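PDB 3L7I: teichoic acid biosynthesis protein F from Staphylococcus epidermidis, which takes part in teichoic acid biosynthesis and belongs to a transferase family of the GT-B clan, whose modelled part has two Rossmann-like domains on parallel sheets. Local coordinates for residues 395-398 with 402-405; 409-414 with 429-434; 439-444 with 473-478; 642-647 with 656-661. One frame throughout, in Å; residues are numbered along the deposited sequence.

Interaction 1: 395-398 with 402-405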
# COMPACT_ATOMS: atom_id res chain seq x y z
N ASN A 395 -39.12 -16.17 5.61
CA ASN A 395 -39.73 -15.74 6.84
C ASN A 395 -40.90 -14.81 6.59
O ASN A 395 -40.84 -13.94 5.72
CB ASN A 395 -38.71 -15.08 7.74
CG ASN A 395 -37.92 -16.08 8.52
OD1 ASN A 395 -38.45 -16.71 9.45
ND2 ASN A 395 -36.66 -16.24 8.17
N VAL A 396 -41.97 -15.01 7.35
CA VAL A 396 -43.19 -14.25 7.14
C VAL A 396 -43.43 -13.35 8.33
O VAL A 396 -43.78 -13.83 9.42
CB VAL A 396 -44.39 -15.20 7.01
CG1 VAL A 396 -45.67 -14.41 6.94
CG2 VAL A 396 -44.24 -16.08 5.79
N VAL A 397 -43.25 -12.05 8.14
CA VAL A 397 -43.47 -11.09 9.21
C VAL A 397 -44.76 -10.29 9.00
O VAL A 397 -44.94 -9.69 7.94
CB VAL A 397 -42.32 -10.08 9.27
CG1 VAL A 397 -42.50 -9.12 10.44
CG2 VAL A 397 -40.98 -10.79 9.31
N PRO A 398 -45.66 -10.26 10.01
CA PRO A 398 -46.88 -9.45 9.86
C PRO A 398 -46.54 -7.99 10.11
O PRO A 398 -45.52 -7.71 10.76
CB PRO A 398 -47.79 -9.96 10.99
CG PRO A 398 -47.01 -11.01 11.75
CD PRO A 398 -45.56 -10.84 11.37
N GLU A 402 -39.94 -3.85 7.49
CA GLU A 402 -39.19 -4.31 6.33
C GLU A 402 -38.17 -5.29 6.83
O GLU A 402 -37.72 -5.18 7.98
CB GLU A 402 -38.51 -3.16 5.60
CG GLU A 402 -38.01 -2.06 6.50
CD GLU A 402 -36.92 -1.20 5.84
OE1 GLU A 402 -37.25 -0.08 5.35
OE2 GLU A 402 -35.73 -1.63 5.82
N LYS A 403 -37.82 -6.28 6.01
CA LYS A 403 -36.83 -7.26 6.45
C LYS A 403 -35.48 -7.20 5.71
O LYS A 403 -35.44 -7.00 4.50
CB LYS A 403 -37.40 -8.69 6.48
CG LYS A 403 -38.62 -9.00 5.63
CD LYS A 403 -39.27 -10.27 6.14
CE LYS A 403 -40.32 -10.81 5.22
NZ LYS A 403 -39.75 -11.27 3.94
N VAL A 404 -34.38 -7.36 6.45
CA VAL A 404 -33.03 -7.39 5.88
C VAL A 404 -32.31 -8.74 6.00
O VAL A 404 -32.60 -9.53 6.90
CB VAL A 404 -32.13 -6.37 6.55
CG1 VAL A 404 -32.73 -5.00 6.45
CG2 VAL A 404 -31.94 -6.75 8.00
N LYS A 405 -31.34 -8.97 5.12
CA LYS A 405 -30.52 -10.18 5.17
C LYS A 405 -29.19 -9.96 5.94
O LYS A 405 -28.54 -8.91 5.83
CB LYS A 405 -30.25 -10.68 3.75
CG LYS A 405 -29.44 -11.95 3.66
CD LYS A 405 -29.50 -12.57 2.29
CE LYS A 405 -28.81 -13.94 2.28
NZ LYS A 405 -28.53 -14.42 0.90
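Val397 and Lys403 meet side by side, one methyl against one aliphatic chain. CG2 of Val397 lies 3.6 Å from CD of Lys403 and 4.1 Å from its CE. The two side chains run past each other in opposite directions, so the lysine passes alongside the valine rather than ending on it. Val397 has CG1 anti to its backbone N (chi1 -177°), which leaves CG2 beside that N and presents it to the lysine. The second touch involves backbone. The main-chain O of Asn395 comes to 3.2 Å from CE of Lys403, next to the end of the chain.

The lysine chain is nearly straight as far as CE and bends only at its last torsion (chi4 66°). That bend turns NZ out of the line of the chain. NZ is hydrogen-bonded to Pro392 O, further back in the same loop, so the loop holds the amine as well as the methylenes. The buried area is small, 115 Å² in all, and the contact lies at the surface.

Phe389 of strand 384-389 touches the side chains of Asn395, Val397 and Lys403. Tyr373, from helix 367-379, also packs on Val397, and its hydroxyl is hydrogen-bonded to Pro398 O. Strand 402-405 is an outermost strand of the seven-stranded parallel sheet and pairs with strand 384-389. The loop joining these two strands lies over one face of the sheet at its outer strand. Helix 409-417, next in the chain, packs against Val404 on the opposite face.

Interaction 2: 409-414 with 429-434; sequences AEYYQA and LYLNKK
Tyr411 and Tyr412, neighbours on helix 409-417, receive Leu431 with both rings, each meeting a different methyl. Leu431 CD1 lies 3.5 Å from Tyr411 OH, and these two side chains meet at a slant. Leu431 CD2 goes to the other ring, 3.9 Å from Tyr412 CD1, and here the side chains cross at about a right angle.

Tyr430 also crosses Tyr412 at about a right angle. Its CD1 lies at the edge of the Tyr412 ring, 4.1 Å from Tyr412 CE1. Tyr412 OH reaches 3.5 Å from Tyr430 CE1. Different first torsions bring the helix pair together: Tyr411 points CG away from its own N (chi1 178°), whereas Tyr412 keeps CG beside it (chi1 -69°). Tyr411 CD2 sits over the centre of the Tyr412 ring.

Tyr341 of helix 336-344 packs on both Tyr412 and Leu431, and Arg338 makes a cation-pi contact with Tyr430. Loop 429-434 is thereby joined to helices 336-344 and 409-417. Methyls, rings and two hydroxyl oxygens make the contact, with no polar bond between the segments. It therefore probably rests on shape and burial, while the hydroxyls of Tyr412 and Tyr430 find hydrogen-bond partners just beyond the segments.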
# COMPACT_ATOMS: atom_id res chain seq x y z
N ALA A 409 -25.76 -4.95 2.78
CA ALA A 409 -25.62 -3.52 3.00
C ALA A 409 -26.76 -3.04 3.92
O ALA A 409 -26.54 -2.25 4.85
CB ALA A 409 -25.63 -2.79 1.69
N GLU A 410 -27.96 -3.55 3.66
CA GLU A 410 -29.16 -3.11 4.37
C GLU A 410 -29.10 -3.52 5.82
O GLU A 410 -29.63 -2.82 6.68
CB GLU A 410 -30.42 -3.69 3.73
CG GLU A 410 -30.82 -3.05 2.43
CD GLU A 410 -30.22 -3.73 1.21
OE1 GLU A 410 -29.21 -4.46 1.36
OE2 GLU A 410 -30.77 -3.52 0.10
N TYR A 411 -28.47 -4.67 6.07
CA TYR A 411 -28.28 -5.19 7.43
C TYR A 411 -27.44 -4.20 8.21
O TYR A 411 -27.82 -3.77 9.28
CB TYR A 411 -27.58 -6.55 7.37
CG TYR A 411 -27.26 -7.20 8.71
CD1 TYR A 411 -28.26 -7.75 9.49
CD2 TYR A 411 -25.95 -7.32 9.16
CE1 TYR A 411 -27.99 -8.37 10.67
CE2 TYR A 411 -25.67 -7.94 10.36
CZ TYR A 411 -26.69 -8.47 11.11
OH TYR A 411 -26.43 -9.11 12.32
N TYR A 412 -26.30 -3.83 7.64
CA TYR A 412 -25.40 -2.90 8.31
C TYR A 412 -26.03 -1.52 8.52
O TYR A 412 -25.89 -0.94 9.60
CB TYR A 412 -24.04 -2.85 7.61
CG TYR A 412 -23.32 -4.16 7.80
CD1 TYR A 412 -22.82 -4.51 9.06
CD2 TYR A 412 -23.20 -5.08 6.76
CE1 TYR A 412 -22.20 -5.71 9.26
CE2 TYR A 412 -22.57 -6.30 6.97
CZ TYR A 412 -22.08 -6.61 8.22
OH TYR A 412 -21.46 -7.82 8.46
N GLN A 413 -26.74 -1.03 7.51
CA GLN A 413 -27.48 0.22 7.64
C GLN A 413 -28.40 0.16 8.84
O GLN A 413 -28.29 0.98 9.76
CB GLN A 413 -28.34 0.43 6.40
CG GLN A 413 -27.98 1.61 5.53
CD GLN A 413 -28.83 1.62 4.26
OE1 GLN A 413 -29.70 2.49 4.08
NE2 GLN A 413 -28.62 0.61 3.39
N ALA A 414 -29.30 -0.81 8.82
CA ALA A 414 -30.33 -0.94 9.83
C ALA A 414 -29.69 -0.84 11.20
O ALA A 414 -30.12 -0.06 12.04
CB ALA A 414 -31.10 -2.26 9.68
N LEU A 429 -20.08 -9.22 17.54
CA LEU A 429 -19.23 -8.14 17.99
C LEU A 429 -18.77 -7.16 16.88
O LEU A 429 -18.43 -6.01 17.17
CB LEU A 429 -18.03 -8.69 18.75
CG LEU A 429 -18.43 -9.29 20.09
CD1 LEU A 429 -17.21 -9.88 20.77
CD2 LEU A 429 -19.08 -8.24 20.97
N TYR A 430 -18.77 -7.58 15.62
CA TYR A 430 -18.43 -6.64 14.57
C TYR A 430 -19.52 -5.57 14.39
O TYR A 430 -19.28 -4.57 13.73
CB TYR A 430 -18.08 -7.33 13.23
CG TYR A 430 -19.09 -8.36 12.79
CD1 TYR A 430 -20.27 -7.97 12.15
CD2 TYR A 430 -18.87 -9.72 13.01
CE1 TYR A 430 -21.19 -8.92 11.74
CE2 TYR A 430 -19.78 -10.67 12.61
CZ TYR A 430 -20.95 -10.27 11.98
OH TYR A 430 -21.89 -11.21 11.59
N LEU A 431 -20.70 -5.77 14.96
CA LEU A 431 -21.69 -4.69 14.99
C LEU A 431 -21.32 -3.67 16.06
O LEU A 431 -20.79 -4.04 17.12
CB LEU A 431 -23.10 -5.23 15.19
CG LEU A 431 -23.66 -5.81 13.89
CD1 LEU A 431 -25.09 -6.34 14.03
CD2 LEU A 431 -23.60 -4.74 12.83
N ASN A 432 -21.57 -2.39 15.80
CA ASN A 432 -21.11 -1.33 16.70
C ASN A 432 -22.20 -0.72 17.55
O ASN A 432 -22.97 0.11 17.06
CB ASN A 432 -20.47 -0.20 15.89
CG ASN A 432 -19.15 -0.59 15.28
OD1 ASN A 432 -18.31 -1.25 15.93
ND2 ASN A 432 -18.94 -0.19 14.02
N LYS A 433 -22.25 -1.08 18.82
CA LYS A 433 -23.28 -0.51 19.68
C LYS A 433 -22.83 0.81 20.29
O LYS A 433 -22.06 0.83 21.26
CB LYS A 433 -23.72 -1.47 20.78
CG LYS A 433 -25.18 -1.26 21.12
CD LYS A 433 -25.36 -0.98 22.60
CE LYS A 433 -24.61 0.26 23.08
NZ LYS A 433 -25.40 0.99 24.09
N LYS A 434 -23.29 1.91 19.71
CA LYS A 434 -22.81 3.22 20.13
C LYS A 434 -23.59 3.78 21.33
O LYS A 434 -24.70 3.29 21.65
CB LYS A 434 -22.88 4.19 18.96
CG LYS A 434 -22.77 3.54 17.62
CD LYS A 434 -23.15 4.57 16.58
CE LYS A 434 -23.25 3.97 15.20
NZ LYS A 434 -24.55 3.31 14.90

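Interaction 3: 439-444 with 473-478; sequences YIQTWH and NRETSR
Strand 439-441 and the segment 473-478 run in opposite directions, with CA of Tyr439 6.9 Å from CA of Arg478 and CA of Gln441 8.8 Å from CA of Thr476. They belong to a beta-alpha-beta unit in the first of the two Rossmann-like domains of the modelled chain: strand 438-441, helix 465-476, strand 481-484.

One hydrogen bond crosses between the segments. Tyr439 OH donates to Glu475 OE2 over 2.7 Å and approaches nearly in line with the C-O bond. The tyrosine ring swings away from its main-chain N (chi1 -176°), which carries it toward the helix. Glu475 bends at chi2 (64°) to bring its carboxylate across the end of the ring. The ring and carboxylate planes are 56° apart. OE2 is held by three groups in all, because Trp479 NE1 and Thr427 N also bond to it.

The other oxygen, OE1, faces Arg478. Arg478 NH1 forms a salt bridge to Glu475 OE1 at 2.6 Å, on its syn side and close to the guanidinium plane. Arg478 NE adds a weak bond to the same oxygen. This buried carboxylate is therefore well satisfied, and its partners would probably favour the charged form and fix its rotation. The base of the tyrosine packs on the backbone, with Tyr439 CB 3.5 Å from Arg478 O. Trp479 meets the Tyr439 ring edge-to-face.

After the strand, Gln441 turns back on the backbone. Gln441 NE2 bonds to Ala425 O in a nearby loop. Gln441 OE1 accepts the backbone N-H of Trp443 at 2.8 Å, in the carbonyl plane and on a lone pair.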
# COMPACT_ATOMS: atom_id res chain seq x y z
N TYR A 439 -29.46 -1.07 23.47
CA TYR A 439 -29.50 -2.50 23.16
C TYR A 439 -30.30 -3.24 24.24
O TYR A 439 -29.83 -3.39 25.39
CB TYR A 439 -28.08 -3.04 23.03
CG TYR A 439 -27.93 -4.51 22.62
CD1 TYR A 439 -29.02 -5.38 22.59
CD2 TYR A 439 -26.67 -5.03 22.31
CE1 TYR A 439 -28.86 -6.71 22.24
CE2 TYR A 439 -26.50 -6.37 21.96
CZ TYR A 439 -27.60 -7.20 21.92
OH TYR A 439 -27.41 -8.52 21.55
N ILE A 440 -31.50 -3.70 23.89
CA ILE A 440 -32.34 -4.43 24.83
C ILE A 440 -32.19 -5.94 24.65
O ILE A 440 -32.47 -6.47 23.57
CB ILE A 440 -33.83 -4.03 24.70
CG1 ILE A 440 -34.01 -2.55 25.05
CG2 ILE A 440 -34.69 -4.83 25.63
CD1 ILE A 440 -35.44 -2.12 25.04
N GLN A 441 -31.73 -6.62 25.69
CA GLN A 441 -31.50 -8.06 25.67
C GLN A 441 -32.58 -8.79 26.45
O GLN A 441 -32.80 -8.51 27.64
CB GLN A 441 -30.14 -8.40 26.29
CG GLN A 441 -29.81 -9.88 26.30
CD GLN A 441 -29.88 -10.52 24.91
OE1 GLN A 441 -30.70 -11.39 24.67
NE2 GLN A 441 -29.01 -10.10 24.00
N THR A 442 -33.26 -9.72 25.79
CA THR A 442 -34.38 -10.35 26.44
C THR A 442 -33.91 -11.65 27.00
O THR A 442 -34.52 -12.21 27.91
CB THR A 442 -35.46 -10.63 25.44
OG1 THR A 442 -34.99 -11.62 24.52
CG2 THR A 442 -35.77 -9.37 24.66
N TRP A 443 -32.78 -12.11 26.46
CA TRP A 443 -32.31 -13.50 26.58
C TRP A 443 -33.47 -14.47 26.29
O TRP A 443 -34.53 -14.05 25.83
CB TRP A 443 -31.63 -13.78 27.93
CG TRP A 443 -30.75 -15.00 27.90
CD1 TRP A 443 -30.90 -16.13 28.62
CD2 TRP A 443 -29.59 -15.21 27.07
NE1 TRP A 443 -29.91 -17.03 28.31
CE2 TRP A 443 -29.10 -16.49 27.36
CE3 TRP A 443 -28.93 -14.43 26.11
CZ2 TRP A 443 -27.98 -17.01 26.73
CZ3 TRP A 443 -27.81 -14.95 25.48
CH2 TRP A 443 -27.35 -16.23 25.80
N HIS A 444 -33.29 -15.75 26.54
CA HIS A 444 -34.30 -16.70 26.12
C HIS A 444 -34.52 -17.81 27.15
O HIS A 444 -34.56 -18.99 26.80
CB HIS A 444 -33.87 -17.34 24.80
CG HIS A 444 -32.46 -17.83 24.82
ND1 HIS A 444 -31.43 -17.15 24.23
CD2 HIS A 444 -31.91 -18.89 25.45
CE1 HIS A 444 -30.30 -17.79 24.44
NE2 HIS A 444 -30.56 -18.85 25.18
N ASN A 473 -18.03 -11.66 27.62
CA ASN A 473 -18.04 -10.53 28.51
C ASN A 473 -18.18 -9.26 27.70
O ASN A 473 -18.86 -8.33 28.12
CB ASN A 473 -16.76 -10.51 29.36
CG ASN A 473 -16.77 -9.40 30.39
OD1 ASN A 473 -17.77 -8.67 30.53
ND2 ASN A 473 -15.66 -9.24 31.11
N ARG A 474 -17.54 -9.24 26.53
CA ARG A 474 -17.62 -8.11 25.61
C ARG A 474 -19.07 -7.85 25.18
O ARG A 474 -19.50 -6.69 25.11
CB ARG A 474 -16.76 -8.37 24.37
CG ARG A 474 -15.33 -7.90 24.46
CD ARG A 474 -14.48 -8.34 23.23
NE ARG A 474 -13.08 -8.58 23.61
CZ ARG A 474 -12.02 -8.27 22.86
NH1 ARG A 474 -12.18 -7.68 21.68
NH2 ARG A 474 -10.78 -8.53 23.30
N GLU A 475 -19.80 -8.92 24.87
CA GLU A 475 -21.17 -8.80 24.39
C GLU A 475 -22.10 -8.31 25.48
O GLU A 475 -22.91 -7.41 25.24
CB GLU A 475 -21.66 -10.13 23.82
CG GLU A 475 -23.20 -10.31 23.71
CD GLU A 475 -23.87 -9.33 22.73
OE1 GLU A 475 -23.15 -8.44 22.21
OE2 GLU A 475 -25.10 -9.44 22.51
N THR A 476 -22.01 -8.89 26.68
CA THR A 476 -22.96 -8.48 27.70
C THR A 476 -22.69 -7.04 28.14
O THR A 476 -23.61 -6.33 28.55
CB THR A 476 -22.99 -9.41 28.91
OG1 THR A 476 -21.84 -9.15 29.73
CG2 THR A 476 -23.02 -10.85 28.48
N SER A 477 -21.44 -6.61 28.04
CA SER A 477 -21.12 -5.26 28.45
C SER A 477 -21.89 -4.24 27.60
O SER A 477 -22.00 -3.08 27.98
CB SER A 477 -19.62 -4.98 28.36
OG SER A 477 -19.23 -4.51 27.06
N ARG A 478 -22.41 -4.66 26.46
CA ARG A 478 -23.10 -3.76 25.55
C ARG A 478 -24.62 -3.76 25.79
O ARG A 478 -25.34 -2.91 25.25
CB ARG A 478 -22.82 -4.14 24.09
CG ARG A 478 -21.36 -4.38 23.74
CD ARG A 478 -21.18 -4.58 22.25
NE ARG A 478 -21.92 -5.74 21.74
CZ ARG A 478 -22.10 -5.98 20.44
NH1 ARG A 478 -22.79 -7.04 20.04
NH2 ARG A 478 -21.60 -5.13 19.54

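Interaction 4: 642-647 with 656-661; sequences YDIDKY and MNYMED
Asp643 OD1 is gripped by two groups, a salt bridge from Arg548 NH1 and a hydrogen bond with Tyr623 OH. It lies near the start of a long connection in the C-terminal Rossmann-like domain, between the neighbouring parallel strands 637-640 and 666-667. The contact joins two parts of that connection. It is light, with 83 Å² buried and the backbones well apart. CA of Ile644 stands 10.3 Å from CA of Met659, so the side chains alone bridge the two parts.

Ile644, the residue after Asp643, reaches across. CG1 lies opposite the main-chain N (chi1 -164°) and the chain continues extended, so CD1 leads. Ile644 CD1 lies 4.1 Å from Tyr658 CE2, and the two side chains meet at a slant.

Tyr658 and Met659 are the two central residues of a type I beta turn from Asn657 to Glu660, closed by Glu660 N to Asn657 O at 3.0 Å. The turn presents both side chains to one methyl. Tyr658 is also held at its far end, where OH is hydrogen-bonded to Asp622 O. Ile666 packs on both Tyr658 and Met659, and Thr668 touches Ile644. The methionine makes the second touch, with Met659 CE 4.3 Å from Ile644 CD1.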
# COMPACT_ATOMS: atom_id res chain seq x y z
N TYR A 642 -33.65 -40.59 31.51
CA TYR A 642 -33.21 -41.96 31.32
C TYR A 642 -31.70 -42.09 31.40
O TYR A 642 -31.18 -43.12 31.81
CB TYR A 642 -33.74 -42.54 30.00
CG TYR A 642 -33.41 -41.73 28.77
CD1 TYR A 642 -34.32 -40.80 28.25
CD2 TYR A 642 -32.22 -41.92 28.09
CE1 TYR A 642 -34.04 -40.07 27.12
CE2 TYR A 642 -31.92 -41.19 26.95
CZ TYR A 642 -32.83 -40.27 26.46
OH TYR A 642 -32.52 -39.54 25.32
N ASP A 643 -31.00 -41.04 31.01
CA ASP A 643 -29.53 -41.05 31.07
C ASP A 643 -29.00 -40.33 32.30
O ASP A 643 -27.82 -40.05 32.39
CB ASP A 643 -28.92 -40.46 29.80
CG ASP A 643 -29.47 -39.08 29.48
OD1 ASP A 643 -30.34 -38.58 30.22
OD2 ASP A 643 -29.01 -38.50 28.47
N ILE A 644 -29.89 -40.06 33.24
CA ILE A 644 -29.56 -39.30 34.42
C ILE A 644 -28.29 -39.75 35.16
O ILE A 644 -27.72 -38.98 35.93
CB ILE A 644 -30.72 -39.31 35.40
CG1 ILE A 644 -30.53 -38.21 36.46
CG2 ILE A 644 -30.87 -40.68 36.02
CD1 ILE A 644 -31.75 -37.98 37.31
N ASP A 645 -27.82 -40.98 34.93
CA ASP A 645 -26.58 -41.41 35.58
C ASP A 645 -25.37 -40.84 34.84
O ASP A 645 -24.44 -40.33 35.45
CB ASP A 645 -26.49 -42.93 35.63
CG ASP A 645 -27.80 -43.56 35.99
OD1 ASP A 645 -27.89 -44.18 37.07
OD2 ASP A 645 -28.77 -43.41 35.19
N LYS A 646 -25.40 -40.94 33.52
CA LYS A 646 -24.36 -40.32 32.71
C LYS A 646 -24.14 -38.89 33.18
O LYS A 646 -23.01 -38.49 33.43
CB LYS A 646 -24.74 -40.35 31.23
CG LYS A 646 -24.79 -41.76 30.63
CD LYS A 646 -25.14 -41.74 29.14
CE LYS A 646 -23.92 -41.38 28.27
NZ LYS A 646 -24.32 -41.15 26.85
N TYR A 647 -25.22 -38.13 33.32
CA TYR A 647 -25.16 -36.71 33.69
C TYR A 647 -24.58 -36.41 35.08
O TYR A 647 -25.21 -35.71 35.87
CB TYR A 647 -26.54 -36.06 33.58
CG TYR A 647 -26.76 -35.17 32.37
CD1 TYR A 647 -26.71 -35.69 31.08
CD2 TYR A 647 -27.05 -33.82 32.53
CE1 TYR A 647 -26.93 -34.86 29.97
CE2 TYR A 647 -27.27 -32.99 31.43
CZ TYR A 647 -27.21 -33.51 30.15
OH TYR A 647 -27.43 -32.69 29.06
N MET A 656 -30.11 -25.27 40.14
CA MET A 656 -31.10 -25.73 41.10
C MET A 656 -30.86 -27.16 41.55
O MET A 656 -30.07 -27.90 40.96
CB MET A 656 -32.49 -25.58 40.52
CG MET A 656 -32.69 -26.33 39.25
SD MET A 656 -34.35 -27.02 39.23
CE MET A 656 -35.29 -25.63 39.85
N ASN A 657 -31.53 -27.53 42.63
CA ASN A 657 -31.41 -28.89 43.12
C ASN A 657 -32.42 -29.81 42.44
O ASN A 657 -33.52 -30.03 42.94
CB ASN A 657 -31.52 -28.94 44.64
CG ASN A 657 -30.97 -30.23 45.19
OD1 ASN A 657 -31.01 -31.26 44.52
ND2 ASN A 657 -30.45 -30.18 46.41
N TYR A 658 -32.00 -30.32 41.29
CA TYR A 658 -32.82 -31.15 40.41
C TYR A 658 -33.47 -32.36 41.09
O TYR A 658 -34.63 -32.69 40.81
CB TYR A 658 -31.95 -31.67 39.28
CG TYR A 658 -32.68 -32.33 38.13
CD1 TYR A 658 -33.04 -31.59 37.02
CD2 TYR A 658 -32.95 -33.68 38.15
CE1 TYR A 658 -33.68 -32.18 35.96
CE2 TYR A 658 -33.61 -34.29 37.09
CZ TYR A 658 -33.97 -33.53 35.98
OH TYR A 658 -34.61 -34.11 34.91
N MET A 659 -32.70 -33.02 41.95
CA MET A 659 -33.18 -34.21 42.60
C MET A 659 -34.41 -33.93 43.44
O MET A 659 -35.21 -34.83 43.70
CB MET A 659 -32.07 -34.81 43.46
CG MET A 659 -31.69 -36.20 43.04
SD MET A 659 -31.68 -36.34 41.25
CE MET A 659 -29.94 -36.70 40.95
N GLU A 660 -34.58 -32.69 43.85
CA GLU A 660 -35.64 -32.38 44.79
C GLU A 660 -36.74 -31.52 44.18
O GLU A 660 -37.70 -32.02 43.59
CB GLU A 660 -35.05 -31.69 46.01
CG GLU A 660 -35.58 -32.21 47.33
CD GLU A 660 -34.48 -32.44 48.34
OE1 GLU A 660 -33.41 -31.80 48.21
OE2 GLU A 660 -34.68 -33.27 49.25
N ASP A 661 -36.56 -30.21 44.32
CA ASP A 661 -37.61 -29.24 44.05
C ASP A 661 -37.93 -28.95 42.58
O ASP A 661 -37.74 -27.84 42.11
CB ASP A 661 -37.29 -27.93 44.78
CG ASP A 661 -35.91 -27.40 44.44
OD1 ASP A 661 -35.54 -27.44 43.25
OD2 ASP A 661 -35.19 -26.94 45.36

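The contacts follow one another along the chain, each closing before the next opens. Interactions 1 to 3 belong to the seven-stranded sheet and its surroundings; interaction 4 lies by the six-stranded sheet. Interactions 1 and 2 have centres about 17 Å apart and touch where strand 402-405 leads into helix 409-417. Interactions 2 and 3, about 15 Å apart between centres, touch through Lys433, Tyr439 and Arg478, whose NH2 makes a weak hydrogen bond to Leu431 O. The first three thus form a continuous run of packing. Interaction 4 stands apart, its centre about 30 Å from that of interaction 3, as expected of a two-domain GT-B fold.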